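Local coordinates for protein monalysin (Pseudomonas entomophila, PDB 4MKQ) that forms beta-barrel pores in host cell membranes as a secreted toxin, contributing to intestinal damage in Drosophila, at residues Y19-S24 with A57-V62. Sequence-based numbering, arbitrary orientation.
Sequences YLLDYS and AYLQYV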
loop_
_atom_site.group_PDB
_atom_site.type_symbol
_atom_site.label_atom_id
_atom_site.label_comp_id
_atom_site.label_asym_id
_atom_site.label_seq_id
_atom_site.Cartn_x
_atom_site.Cartn_y
_atom_site.Cartn_z
ATOM N N TYR A 19 16.603 15.655 7.856
ATOM C CA TYR A 19 16.288 16.613 8.909
ATOM C C TYR A 19 15.052 16.198 9.717
ATOM O O TYR A 19 15.096 16.224 10.948
ATOM C CB TYR A 19 16.131 18.043 8.334
ATOM C CG TYR A 19 15.626 19.052 9.346
ATOM C CD1 TYR A 19 16.457 19.536 10.352
ATOM C CD2 TYR A 19 14.306 19.494 9.319
ATOM C CE1 TYR A 19 15.986 20.434 11.310
ATOM C CE2 TYR A 19 13.822 20.385 10.275
ATOM C CZ TYR A 19 14.665 20.849 11.272
ATOM O OH TYR A 19 14.202 21.732 12.215
ATOM N N LEU A 20 13.950 15.848 9.026
ATOM C CA LEU A 20 12.673 15.490 9.646
ATOM C C LEU A 20 12.658 14.117 10.299
ATOM O O LEU A 20 12.323 14.018 11.482
ATOM C CB LEU A 20 11.503 15.625 8.647
ATOM C CG LEU A 20 11.216 17.021 8.082
ATOM C CD1 LEU A 20 10.133 16.963 7.040
ATOM C CD2 LEU A 20 10.826 17.999 9.172
ATOM N N LEU A 21 12.988 13.059 9.528
ATOM C CA LEU A 21 12.991 11.671 10.002
ATOM C C LEU A 21 14.253 11.354 10.808
ATOM O O LEU A 21 15.003 10.430 10.480
ATOM C CB LEU A 21 12.787 10.666 8.847
ATOM C CG LEU A 21 11.550 10.843 7.966
ATOM C CD1 LEU A 21 11.754 10.190 6.622
ATOM C CD2 LEU A 21 10.300 10.296 8.627
ATOM N N ASP A 22 14.481 12.146 11.859
ATOM C CA ASP A 22 15.596 12.005 12.790
ATOM C C ASP A 22 15.043 11.228 13.983
ATOM O O ASP A 22 14.128 11.711 14.648
ATOM C CB ASP A 22 16.105 13.403 13.226
ATOM C CG ASP A 22 17.420 13.428 13.996
ATOM O OD1 ASP A 22 17.703 12.454 14.730
ATOM O OD2 ASP A 22 18.156 14.429 13.877
ATOM N N TYR A 23 15.557 10.006 14.227
ATOM C CA TYR A 23 15.080 9.172 15.335
ATOM C C TYR A 23 15.374 9.764 16.721
ATOM O O TYR A 23 14.557 9.601 17.629
ATOM C CB TYR A 23 15.600 7.724 15.224
ATOM C CG TYR A 23 17.050 7.533 15.613
ATOM C CD1 TYR A 23 18.066 7.638 14.667
ATOM C CD2 TYR A 23 17.405 7.196 16.918
ATOM C CE1 TYR A 23 19.402 7.454 15.021
ATOM C CE2 TYR A 23 18.736 7.033 17.287
ATOM C CZ TYR A 23 19.731 7.155 16.334
ATOM O OH TYR A 23 21.039 6.967 16.700
ATOM N N SER A 24 16.554 10.410 16.885
ATOM C CA SER A 24 16.999 10.989 18.154
ATOM C C SER A 24 16.188 12.205 18.561
ATOM O O SER A 24 15.947 12.406 19.752
ATOM C CB SER A 24 18.491 11.307 18.128
ATOM O OG SER A 24 18.826 12.322 17.198
ATOM N N ALA A 57 7.470 20.875 4.187
ATOM C CA ALA A 57 7.444 19.446 4.480
ATOM C C ALA A 57 7.239 19.271 5.973
ATOM O O ALA A 57 7.843 20.004 6.759
ATOM C CB ALA A 57 8.738 18.787 4.040
ATOM N N TYR A 58 6.357 18.338 6.370
ATOM C CA TYR A 58 6.078 18.112 7.786
ATOM C C TYR A 58 5.905 16.638 8.148
ATOM O O TYR A 58 5.557 15.831 7.284
ATOM C CB TYR A 58 4.876 18.959 8.264
ATOM C CG TYR A 58 3.524 18.559 7.709
ATOM C CD1 TYR A 58 3.068 19.066 6.496
ATOM C CD2 TYR A 58 2.660 17.750 8.442
ATOM C CE1 TYR A 58 1.808 18.735 6.001
ATOM C CE2 TYR A 58 1.400 17.408 7.955
ATOM C CZ TYR A 58 0.977 17.904 6.733
ATOM O OH TYR A 58 -0.265 17.570 6.247
ATOM N N LEU A 59 6.155 16.296 9.430
ATOM C CA LEU A 59 5.990 14.935 9.942
ATOM C C LEU A 59 4.529 14.602 10.206
ATOM O O LEU A 59 3.787 15.438 10.724
ATOM C CB LEU A 59 6.829 14.677 11.204
ATOM C CG LEU A 59 8.302 14.284 11.025
ATOM C CD1 LEU A 59 8.854 13.746 12.306
ATOM C CD2 LEU A 59 8.497 13.233 9.949
ATOM N N GLN A 60 4.123 13.376 9.853
ATOM C CA GLN A 60 2.759 12.874 10.029
ATOM C C GLN A 60 2.761 11.553 10.796
ATOM O O GLN A 60 3.597 10.690 10.524
ATOM C CB GLN A 60 2.106 12.675 8.655
ATOM C CG GLN A 60 0.604 12.424 8.690
ATOM C CD GLN A 60 0.072 12.016 7.340
ATOM O OE1 GLN A 60 0.376 10.937 6.818
ATOM N NE2 GLN A 60 -0.742 12.873 6.744
ATOM N N TYR A 61 1.800 11.397 11.736
ATOM C CA TYR A 61 1.623 10.178 12.526
ATOM C C TYR A 61 1.125 9.052 11.635
ATOM O O TYR A 61 0.135 9.225 10.917
ATOM C CB TYR A 61 0.625 10.392 13.694
ATOM C CG TYR A 61 1.259 10.720 15.032
ATOM C CD1 TYR A 61 2.552 10.310 15.330
ATOM C CD2 TYR A 61 0.550 11.403 16.016
ATOM C CE1 TYR A 61 3.143 10.619 16.549
ATOM C CE2 TYR A 61 1.132 11.712 17.248
ATOM C CZ TYR A 61 2.433 11.317 17.508
ATOM O OH TYR A 61 3.033 11.600 18.712
ATOM N N VAL A 62 1.832 7.912 11.660
ATOM C CA VAL A 62 1.476 6.722 10.883
ATOM C C VAL A 62 0.686 5.779 11.792
ATOM O O VAL A 62 -0.472 5.467 11.510
ATOM C CB VAL A 62 2.719 5.997 10.284
ATOM C CG1 VAL A 62 2.306 4.814 9.412
ATOM C CG2 VAL A 62 3.599 6.955 9.496
#
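The C-terminal end of helix 13-20 and the turn that follows it rest on one face of the long mixed sheet: Leu20, the last helical residue, and Leu21 just beyond it meet Ala57 and Leu59 of strand 46-65. Leu20 has CG beside its backbone N (chi1 -62°), and chi2 of 175° carries CD1 on, anti to CA, to within 3.8 Å of Ala57 CB. Leu59 touches the same residue at two other points: Leu59 CD2 lies 4.1 Å from Leu20 CB, while Leu59 CD1 sits 3.6 Å from Leu20 O. The hydrogen bond to Leu20 O comes from Asp22 N, at 2.9 Å, and closes an inverse gamma turn centred on Leu21. The turn marks where the chain leaves the helix, with psi of Leu21 at 56°. The side chain of Leu21 crosses that of Leu59 at a slant, Leu21 CD2 to Leu59 CD2 being 3.7 Å. Such a long, twisted sheet belongs to the aerolysin-like fold of pore-forming toxins, and strand 46-65 runs antiparallel between strands 29-43 and 71-84. Tyr58 starts away from the helix end and packs on Val79, whereas Leu21 also touches Lys119 and Val121 of strand 106-124, and Leu59 touches Pro26.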